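PDB 4XAB: EvdO2 from Micromonospora carbonacea, which probably catalyses an oxidative cyclization in orthosomycin biosynthesis as a metal-dependent oxygenase with a double-stranded beta-helix fold. Local coordinates for residues Gln74-Glu79 and Glu110-Ala115; Ser88-Arg93 and Tyr229-Met234; Trp37-Tyr42 and Thr148-Ala153. One frame throughout, in Å; residues are numbered along the deposited sequence.

Contact 1: residues Gln74-Glu79 and Glu110-Ala115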
loop_
_atom_site.group_PDB
_atom_site.type_symbol
_atom_site.label_atom_id
_atom_site.label_comp_id
_atom_site.label_asym_id
_atom_site.label_seq_id
_atom_site.Cartn_x
_atom_site.Cartn_y
_atom_site.Cartn_z
ATOM N N GLN A 74 10.006 5.241 -3.292
ATOM C CA GLN A 74 8.848 5.578 -2.487
ATOM C C GLN A 74 9.099 6.770 -1.592
ATOM O O GLN A 74 10.233 7.063 -1.214
ATOM C CB GLN A 74 8.398 4.366 -1.658
ATOM C CG GLN A 74 9.461 3.698 -0.828
ATOM C CD GLN A 74 9.144 2.234 -0.563
ATOM O OE1 GLN A 74 9.963 1.353 -0.822
ATOM N NE2 GLN A 74 7.949 1.970 -0.049
ATOM N N ILE A 75 8.019 7.473 -1.284
ATOM C CA ILE A 75 8.065 8.633 -0.410
ATOM C C ILE A 75 7.090 8.440 0.742
ATOM O O ILE A 75 5.885 8.352 0.530
ATOM C CB ILE A 75 7.719 9.924 -1.174
ATOM C CG1 ILE A 75 8.699 10.133 -2.331
ATOM C CG2 ILE A 75 7.729 11.115 -0.244
ATOM C CD1 ILE A 75 8.248 11.158 -3.344
ATOM N N ILE A 76 7.609 8.344 1.960
ATOM C CA ILE A 76 6.735 8.244 3.120
ATOM C C ILE A 76 6.190 9.638 3.435
ATOM O O ILE A 76 6.922 10.624 3.404
ATOM C CB ILE A 76 7.461 7.644 4.344
ATOM C CG1 ILE A 76 6.511 7.545 5.540
ATOM C CG2 ILE A 76 8.693 8.456 4.699
ATOM C CD1 ILE A 76 5.264 6.731 5.258
ATOM N N LYS A 77 4.891 9.709 3.707
ATOM C CA LYS A 77 4.203 10.967 3.992
ATOM C C LYS A 77 4.476 12.068 2.962
ATOM O O LYS A 77 4.984 13.135 3.308
ATOM C CB LYS A 77 4.568 11.451 5.397
ATOM C CG LYS A 77 3.996 10.564 6.476
ATOM C CD LYS A 77 4.500 10.944 7.865
ATOM C CE LYS A 77 3.841 10.082 8.931
ATOM N NZ LYS A 77 4.564 10.126 10.231
ATOM N N PRO A 78 4.103 11.824 1.694
ATOM C CA PRO A 78 4.318 12.832 0.650
ATOM C C PRO A 78 3.524 14.111 0.914
ATOM O O PRO A 78 3.833 15.161 0.345
ATOM C CB PRO A 78 3.826 12.129 -0.618
ATOM C CG PRO A 78 2.807 11.149 -0.112
ATOM C CD PRO A 78 3.386 10.647 1.172
ATOM N N GLU A 79 2.528 14.022 1.795
ATOM C CA GLU A 79 1.722 15.176 2.160
ATOM C C GLU A 79 2.558 16.270 2.833
ATOM O O GLU A 79 2.097 17.399 2.984
ATOM C CB GLU A 79 0.568 14.750 3.076
ATOM C CG GLU A 79 0.995 14.089 4.381
ATOM C CD GLU A 79 1.043 12.572 4.282
ATOM O OE1 GLU A 79 1.259 12.054 3.169
ATOM O OE2 GLU A 79 0.871 11.902 5.322
ATOM N N GLU A 110 -6.350 7.730 12.985
ATOM C CA GLU A 110 -5.081 8.337 12.616
ATOM C C GLU A 110 -4.762 7.944 11.184
ATOM O O GLU A 110 -5.219 6.906 10.712
ATOM C CB GLU A 110 -3.974 7.888 13.564
ATOM C CG GLU A 110 -4.169 8.418 14.971
ATOM C CD GLU A 110 -3.195 7.824 15.962
ATOM O OE1 GLU A 110 -2.029 7.585 15.585
ATOM O OE2 GLU A 110 -3.608 7.592 17.117
ATOM N N PHE A 111 -3.984 8.764 10.491
ATOM C CA PHE A 111 -3.723 8.491 9.085
ATOM C C PHE A 111 -2.417 9.079 8.594
ATOM O O PHE A 111 -1.857 9.991 9.202
ATOM C CB PHE A 111 -4.881 9.022 8.223
ATOM C CG PHE A 111 -5.254 10.449 8.525
ATOM C CD1 PHE A 111 -6.287 10.737 9.405
ATOM C CD2 PHE A 111 -4.563 11.500 7.946
ATOM C CE1 PHE A 111 -6.627 12.049 9.693
ATOM C CE2 PHE A 111 -4.896 12.814 8.238
ATOM C CZ PHE A 111 -5.929 13.086 9.107
ATOM N N TYR A 112 -1.936 8.537 7.483
ATOM C CA TYR A 112 -0.827 9.141 6.762
ATOM C C TYR A 112 -0.816 8.633 5.324
ATOM O O TYR A 112 -1.488 7.648 4.988
ATOM C CB TYR A 112 0.512 8.847 7.452
ATOM C CG TYR A 112 0.853 7.380 7.548
ATOM C CD1 TYR A 112 0.437 6.619 8.638
ATOM C CD2 TYR A 112 1.597 6.750 6.551
ATOM C CE1 TYR A 112 0.741 5.276 8.726
ATOM C CE2 TYR A 112 1.907 5.403 6.635
ATOM C CZ TYR A 112 1.480 4.677 7.726
ATOM O OH TYR A 112 1.784 3.342 7.815
ATOM N N GLY A 113 -0.042 9.307 4.482
ATOM C CA GLY A 113 0.041 8.969 3.071
ATOM C C GLY A 113 1.335 8.248 2.755
ATOM O O GLY A 113 2.277 8.256 3.541
ATOM N N HIS A 114 1.385 7.622 1.590
ATOM C CA HIS A 114 2.571 6.894 1.171
ATOM C C HIS A 114 2.550 6.829 -0.361
ATOM O O HIS A 114 1.569 6.380 -0.951
ATOM C CB HIS A 114 2.596 5.496 1.813
ATOM C CG HIS A 114 3.783 4.665 1.430
ATOM N ND1 HIS A 114 3.793 3.290 1.542
ATOM C CD2 HIS A 114 4.999 5.012 0.947
ATOM C CE1 HIS A 114 4.962 2.826 1.135
ATOM N NE2 HIS A 114 5.713 3.850 0.772
ATOM N N ALA A 115 3.618 7.307 -0.993
ATOM C CA ALA A 115 3.690 7.343 -2.449
ATOM C C ALA A 115 4.677 6.310 -2.952
ATOM O O ALA A 115 5.768 6.151 -2.396
ATOM C CB ALA A 115 4.072 8.724 -2.935
#
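Ala115 O is gripped twice. Ile75 N gives it a hydrogen bond at 2.8 Å, in the carbonyl plane and on a lone pair, and Gln74 CA adds a CA-H...O contact at 3.1 Å. Ala115 N gives to Ile75 O at 2.9 Å and is almost straight, 178° at the hydrogen. The pair is an antiparallel hydrogen-bonded one, and Ile76 with His114 is the non-hydrogen-bonded pair beside it. Lys77 N still reaches Gly113 O at 3.0 Å, but from above the carbonyl plane. Glu79, with CG in the crowded position between backbone N and carbonyl carbon and a bend at chi2 (-94°), takes Gly113 N on the syn lone pair of OE2 at 2.9 Å. Continued antiparallel pairing would have given that N-H to Lys77 O.

Pro78 CG rests on Ala115 CB at 3.9 Å. On the other face Ile76 CD1 meets Tyr112 CE2, also at 3.9 Å. The His114 ring, with CG anti to its backbone N (chi1 180°), carries Ile75 O at its edge. The His114 side chain places strand 110-118 about 7 Å from the nickel ion. Backbone bonds and one carboxylate hold residues 74-79 to that strand, and apolar side chains add to the grip.

Contact 2: residues Ser88-Arg93 and Tyr229-Met234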
loop_
_atom_site.group_PDB
_atom_site.type_symbol
_atom_site.label_atom_id
_atom_site.label_comp_id
_atom_site.label_asym_id
_atom_site.label_seq_id
_atom_site.Cartn_x
_atom_site.Cartn_y
_atom_site.Cartn_z
ATOM N N SER A 88 -7.926 17.068 0.078
ATOM C CA SER A 88 -8.694 16.663 -1.097
ATOM C C SER A 88 -10.010 15.938 -0.829
ATOM O O SER A 88 -10.177 15.283 0.198
ATOM C CB SER A 88 -7.827 15.767 -1.974
ATOM O OG SER A 88 -7.640 14.501 -1.364
ATOM N N PRO A 89 -10.951 16.043 -1.777
ATOM C CA PRO A 89 -12.147 15.198 -1.717
ATOM C C PRO A 89 -11.801 13.710 -1.734
ATOM O O PRO A 89 -12.560 12.918 -1.173
ATOM C CB PRO A 89 -12.925 15.600 -2.979
ATOM C CG PRO A 89 -12.505 17.020 -3.231
ATOM C CD PRO A 89 -11.046 17.064 -2.838
ATOM N N HIS A 90 -10.690 13.336 -2.372
ATOM C CA HIS A 90 -10.282 11.930 -2.430
ATOM C C HIS A 90 -9.872 11.459 -1.038
ATOM O O HIS A 90 -10.225 10.360 -0.618
ATOM C CB HIS A 90 -9.133 11.711 -3.426
ATOM C CG HIS A 90 -8.497 10.350 -3.327
ATOM N ND1 HIS A 90 -7.367 10.114 -2.574
ATOM C CD2 HIS A 90 -8.846 9.155 -3.867
ATOM C CE1 HIS A 90 -7.036 8.836 -2.665
ATOM N NE2 HIS A 90 -7.918 8.233 -3.441
ATOM N N PHE A 91 -9.141 12.292 -0.309
ATOM C CA PHE A 91 -8.786 11.914 1.053
ATOM C C PHE A 91 -10.042 11.715 1.896
ATOM O O PHE A 91 -10.179 10.713 2.601
ATOM C CB PHE A 91 -7.890 12.959 1.719
ATOM C CG PHE A 91 -7.706 12.724 3.195
ATOM C CD1 PHE A 91 -6.739 11.843 3.653
ATOM C CD2 PHE A 91 -8.519 13.372 4.129
ATOM C CE1 PHE A 91 -6.576 11.618 5.008
ATOM C CE2 PHE A 91 -8.360 13.139 5.477
ATOM C CZ PHE A 91 -7.387 12.270 5.916
ATOM N N ALA A 92 -10.954 12.679 1.818
ATOM C CA ALA A 92 -12.156 12.656 2.638
ATOM C C ALA A 92 -12.987 11.424 2.321
ATOM O O ALA A 92 -13.567 10.802 3.215
ATOM C CB ALA A 92 -12.973 13.923 2.419
ATOM N N ARG A 93 -13.037 11.091 1.032
ATOM C CA ARG A 93 -13.778 9.954 0.524
ATOM C C ARG A 93 -13.175 8.668 1.082
ATOM O O ARG A 93 -13.888 7.766 1.529
ATOM C CB ARG A 93 -13.737 9.965 -1.017
ATOM C CG ARG A 93 -14.657 9.015 -1.739
ATOM C CD ARG A 93 -14.535 9.212 -3.270
ATOM N NE ARG A 93 -14.692 10.621 -3.657
ATOM C CZ ARG A 93 -13.797 11.322 -4.356
ATOM N NH1 ARG A 93 -12.668 10.753 -4.771
ATOM N NH2 ARG A 93 -14.030 12.602 -4.643
ATOM N N TYR A 229 -0.905 5.719 -4.806
ATOM C CA TYR A 229 -0.967 6.614 -3.668
ATOM C C TYR A 229 -1.703 5.863 -2.576
ATOM O O TYR A 229 -2.845 5.438 -2.764
ATOM C CB TYR A 229 -1.675 7.918 -4.017
ATOM C CG TYR A 229 -1.880 8.858 -2.851
ATOM C CD1 TYR A 229 -0.796 9.389 -2.162
ATOM C CD2 TYR A 229 -3.155 9.238 -2.454
ATOM C CE1 TYR A 229 -0.977 10.257 -1.106
ATOM C CE2 TYR A 229 -3.345 10.112 -1.396
ATOM C CZ TYR A 229 -2.255 10.618 -0.729
ATOM O OH TYR A 229 -2.428 11.486 0.325
ATOM N N VAL A 230 -1.032 5.664 -1.451
ATOM C CA VAL A 230 -1.566 4.809 -0.407
ATOM C C VAL A 230 -1.955 5.659 0.788
ATOM O O VAL A 230 -1.171 6.484 1.253
ATOM C CB VAL A 230 -0.539 3.732 0.037
ATOM C CG1 VAL A 230 -1.161 2.819 1.071
ATOM C CG2 VAL A 230 -0.056 2.916 -1.162
ATOM N N LEU A 231 -3.174 5.470 1.279
ATOM C CA LEU A 231 -3.592 6.109 2.517
ATOM C C LEU A 231 -3.797 5.034 3.560
ATOM O O LEU A 231 -4.450 4.027 3.310
ATOM C CB LEU A 231 -4.871 6.912 2.307
ATOM C CG LEU A 231 -4.679 8.228 1.563
ATOM C CD1 LEU A 231 -6.035 8.761 1.100
ATOM C CD2 LEU A 231 -3.976 9.234 2.485
ATOM N N VAL A 232 -3.192 5.239 4.722
ATOM C CA VAL A 232 -3.326 4.325 5.842
ATOM C C VAL A 232 -4.201 4.954 6.916
ATOM O O VAL A 232 -4.006 6.098 7.261
ATOM C CB VAL A 232 -1.953 3.984 6.418
ATOM C CG1 VAL A 232 -2.101 3.162 7.686
ATOM C CG2 VAL A 232 -1.129 3.263 5.354
ATOM N N PHE A 233 -5.196 4.210 7.386
ATOM C CA PHE A 233 -6.099 4.668 8.436
ATOM C C PHE A 233 -6.055 3.653 9.558
ATOM O O PHE A 233 -6.148 2.446 9.309
ATOM C CB PHE A 233 -7.537 4.824 7.908
ATOM C CG PHE A 233 -7.696 5.929 6.896
ATOM C CD1 PHE A 233 -7.646 5.662 5.527
ATOM C CD2 PHE A 233 -7.882 7.240 7.309
ATOM C CE1 PHE A 233 -7.789 6.685 4.610
ATOM C CE2 PHE A 233 -8.022 8.265 6.390
ATOM C CZ PHE A 233 -7.972 7.982 5.030
ATOM N N MET A 234 -5.944 4.127 10.792
ATOM C CA MET A 234 -5.775 3.196 11.894
ATOM C C MET A 234 -6.301 3.753 13.201
ATOM O O MET A 234 -6.420 4.963 13.369
ATOM C CB MET A 234 -4.305 2.845 12.048
ATOM C CG MET A 234 -3.477 4.027 12.455
ATOM S SD MET A 234 -1.739 3.691 12.162
ATOM C CE MET A 234 -1.012 5.253 12.631
#
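Apolar and aromatic contacts carry this helix-on-sheet packing; no hydrogen bond joins residues 88-93 to residues 229-234. Leu231 is the central side chain. Its CD1 touches His90 CE1 at 3.9 Å and also comes near Phe91. Its CD2 lies at the edge of the Phe91 ring, in its plane, 4.0 Å from CD1 of that ring.

Aromatic groups meet on both sides of Leu231. Phe91 CE1 comes to Phe233 CZ at 3.9 Å, with the two planes at 41°. His90 CE1 approaches the edge of the Tyr229 ring at CD2, again at 3.9 Å. His90 and Phe91 both set CG anti to the backbone N (chi1 near 170°), which brings their rings in from the helix to the strand.

The polar bonds are local or lead to other parts of the chain. Ser88 is the N-cap, and its OG accepts from Phe91 N at 2.9 Å, so the cap also fixes the start of the turn that carries Phe91. His90 NE2 bonds to Thr148 OG1, which ties the buried imidazole to the next strand.

The axes of 89-93 and 229-234 cross at -41°. They belong to helix 89-102 and strand 226-234. The strand is central in the sheet, between 110-118 and 139-149. Phe111 of the former strand meets Phe91 edge-to-face, and Ile146 of the latter touches Phe233.

Contact 3: residues Trp37-Tyr42 and Thr148-Ala153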
loop_
_atom_site.group_PDB
_atom_site.type_symbol
_atom_site.label_atom_id
_atom_site.label_comp_id
_atom_site.label_asym_id
_atom_site.label_seq_id
_atom_site.Cartn_x
_atom_site.Cartn_y
_atom_site.Cartn_z
ATOM N N TRP A 37 -4.574 15.058 -11.758
ATOM C CA TRP A 37 -3.868 15.944 -10.841
ATOM C C TRP A 37 -2.826 15.182 -10.022
ATOM O O TRP A 37 -1.720 15.675 -9.788
ATOM C CB TRP A 37 -4.848 16.654 -9.909
ATOM C CG TRP A 37 -4.163 17.609 -8.994
ATOM C CD1 TRP A 37 -3.839 18.906 -9.259
ATOM C CD2 TRP A 37 -3.694 17.339 -7.668
ATOM N NE1 TRP A 37 -3.204 19.464 -8.176
ATOM C CE2 TRP A 37 -3.103 18.522 -7.187
ATOM C CE3 TRP A 37 -3.721 16.212 -6.841
ATOM C CZ2 TRP A 37 -2.544 18.612 -5.916
ATOM C CZ3 TRP A 37 -3.165 16.304 -5.580
ATOM C CH2 TRP A 37 -2.584 17.495 -5.129
ATOM N N LEU A 38 -3.174 13.975 -9.594
ATOM C CA LEU A 38 -2.231 13.156 -8.831
ATOM C C LEU A 38 -1.017 12.819 -9.692
ATOM O O LEU A 38 0.118 12.807 -9.204
ATOM C CB LEU A 38 -2.908 11.885 -8.328
ATOM C CG LEU A 38 -3.805 12.044 -7.098
ATOM C CD1 LEU A 38 -4.582 10.768 -6.858
ATOM C CD2 LEU A 38 -2.978 12.416 -5.863
ATOM N N ARG A 39 -1.262 12.577 -10.979
ATOM C CA ARG A 39 -0.189 12.266 -11.916
ATOM C C ARG A 39 0.790 13.424 -12.067
ATOM O O ARG A 39 2.005 13.218 -12.087
ATOM C CB ARG A 39 -0.758 11.898 -13.282
ATOM C CG ARG A 39 -1.359 10.513 -13.335
ATOM C CD ARG A 39 -1.917 10.239 -14.700
ATOM N NE ARG A 39 -2.520 8.915 -14.787
ATOM C CZ ARG A 39 -3.075 8.434 -15.891
ATOM N NH1 ARG A 39 -3.091 9.175 -16.996
ATOM N NH2 ARG A 39 -3.601 7.218 -15.897
ATOM N N GLN A 40 0.252 14.637 -12.182
ATOM C CA GLN A 40 1.075 15.837 -12.276
ATOM C C GLN A 40 1.898 16.037 -11.013
ATOM O O GLN A 40 3.067 16.424 -11.079
ATOM C CB GLN A 40 0.206 17.066 -12.535
ATOM C CG GLN A 40 -0.417 17.095 -13.918
ATOM C CD GLN A 40 -1.339 18.282 -14.107
ATOM O OE1 GLN A 40 -2.165 18.586 -13.245
ATOM N NE2 GLN A 40 -1.193 18.969 -15.233
ATOM N N ALA A 41 1.288 15.767 -9.864
ATOM C CA ALA A 41 1.996 15.842 -8.592
ATOM C C ALA A 41 3.145 14.833 -8.514
ATOM O O ALA A 41 4.225 15.149 -8.007
ATOM C CB ALA A 41 1.030 15.630 -7.439
ATOM N N TYR A 42 2.911 13.621 -9.009
ATOM C CA TYR A 42 3.944 12.588 -9.005
ATOM C C TYR A 42 5.068 12.920 -9.982
ATOM O O TYR A 42 6.225 12.583 -9.737
ATOM C CB TYR A 42 3.346 11.221 -9.340
ATOM C CG TYR A 42 2.851 10.451 -8.135
ATOM C CD1 TYR A 42 1.956 11.030 -7.238
ATOM C CD2 TYR A 42 3.262 9.138 -7.897
ATOM C CE1 TYR A 42 1.486 10.329 -6.136
ATOM C CE2 TYR A 42 2.799 8.426 -6.778
ATOM C CZ TYR A 42 1.912 9.034 -5.905
ATOM O OH TYR A 42 1.440 8.353 -4.794
ATOM N N THR A 148 -4.526 3.505 -4.000
ATOM C CA THR A 148 -5.178 4.063 -5.195
ATOM C C THR A 148 -4.162 4.108 -6.318
ATOM O O THR A 148 -3.088 4.694 -6.153
ATOM C CB THR A 148 -5.719 5.489 -4.960
ATOM O OG1 THR A 148 -6.690 5.480 -3.908
ATOM C CG2 THR A 148 -6.340 6.067 -6.247
ATOM N N THR A 149 -4.477 3.503 -7.456
ATOM C CA THR A 149 -3.497 3.484 -8.536
ATOM C C THR A 149 -3.722 4.675 -9.461
ATOM O O THR A 149 -4.857 5.102 -9.676
ATOM C CB THR A 149 -3.549 2.163 -9.327
ATOM O OG1 THR A 149 -2.487 2.131 -10.283
ATOM C CG2 THR A 149 -4.904 1.980 -10.042
ATOM N N LEU A 150 -2.628 5.228 -9.981
ATOM C CA LEU A 150 -2.696 6.333 -10.936
ATOM C C LEU A 150 -2.644 5.810 -12.362
ATOM O O LEU A 150 -2.865 6.554 -13.321
ATOM C CB LEU A 150 -1.542 7.321 -10.721
ATOM C CG LEU A 150 -1.345 7.928 -9.339
ATOM C CD1 LEU A 150 -0.410 9.144 -9.419
ATOM C CD2 LEU A 150 -2.681 8.290 -8.708
ATOM N N ASP A 151 -2.331 4.523 -12.486
ATOM C CA ASP A 151 -2.094 3.883 -13.773
ATOM C C ASP A 151 -2.879 2.589 -13.834
ATOM O O ASP A 151 -3.315 2.093 -12.791
ATOM C CB ASP A 151 -0.602 3.592 -13.958
ATOM C CG ASP A 151 0.240 4.845 -13.909
ATOM O OD1 ASP A 151 0.126 5.659 -14.842
ATOM O OD2 ASP A 151 0.999 5.031 -12.936
ATOM N N GLU A 152 -3.056 2.032 -15.033
ATOM C CA GLU A 152 -3.515 0.651 -15.107
ATOM C C GLU A 152 -2.600 -0.211 -14.235
ATOM O O GLU A 152 -1.374 -0.065 -14.277
ATOM C CB GLU A 152 -3.519 0.115 -16.546
ATOM C CG GLU A 152 -4.030 -1.327 -16.604
ATOM C CD GLU A 152 -4.144 -1.887 -18.009
ATOM O OE1 GLU A 152 -3.424 -1.416 -18.914
ATOM O OE2 GLU A 152 -4.956 -2.819 -18.204
ATOM N N ALA A 153 -3.195 -1.097 -13.448
ATOM C CA ALA A 153 -2.432 -2.053 -12.669
ATOM C C ALA A 153 -2.812 -3.459 -13.100
ATOM O O ALA A 153 -3.966 -3.857 -12.989
ATOM C CB ALA A 153 -2.678 -1.864 -11.195
#
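The Tyr42 ring has Leu150 CD1 over one face, and the Arg39 guanidinium has Leu150 O at its edge. Both flat groups belong to helix 32-45, which packs here against the double-stranded beta-helix fold where strand 139-149 runs out into a loop. The leucine methyl sits 3.7 Å from the centroid of the Tyr42 ring and 12° off the ring normal, a CH-pi contact over the centre. Tyr42 OH bonds to Ala228 O, so the ring is held at its tip as well as covered on this face.

The guanidinium grips one oxygen side-on with two nitrogens. Arg39 NE and Arg39 NH2 each give a hydrogen bond of 2.8 Å to Leu150 O. The oxygen lies only 4° out of the guanidinium plane, and both donors lie in the carbonyl plane. The Arg39 chain is extended from CG to NE, with CG anti to the carbonyl carbon (chi1 -75°). It runs alongside Leu150 in the opposite direction, and CG comes to Leu150 CB at 4.1 Å. Asp151 OD1 is near the same group but well out of its plane. It offers charge without a salt bridge, and its salt bridge is to Arg227. The nearby carboxylate would probably favour the charged arginine.

Leu150 thus fills the middle of the contact, with its side chain buried and its carbonyl held. CD1 lies over Tyr42 and against the Leu38 backbone. CD2 packs on CB and CD1 of Leu38, whose side chain crosses that of Leu150 at about a right angle. Across Leu150, Thr149 OG1 donates to Asp151 O at 2.6 Å. Back at the helix, Leu38 CB and Leu150 CD2 meet at 3.6 Å.

All three contacts reach the same antiparallel sheet. Strands 110-118, 226-234 and 139-149 lie side by side in it, and they carry contacts 1, 2 and 3 in that order. Contact centres are about 10 Å apart for 1 and 2, and about 14 Å for the other two pairs. Along the chain, contact 1 is nested within the loop closed by contact 3, while contact 2 crosses both. Backbone bonds link neighbours: His114 with Val230, and Tyr229 with Thr148. Tyr42 also packs on Ala115. Contact 1 pairs strand 74-76 with strand 110-118, whose His114 side chain lies near the nickel, whereas contacts 2 and 3 dock helices 89-102 and 32-45 onto the core.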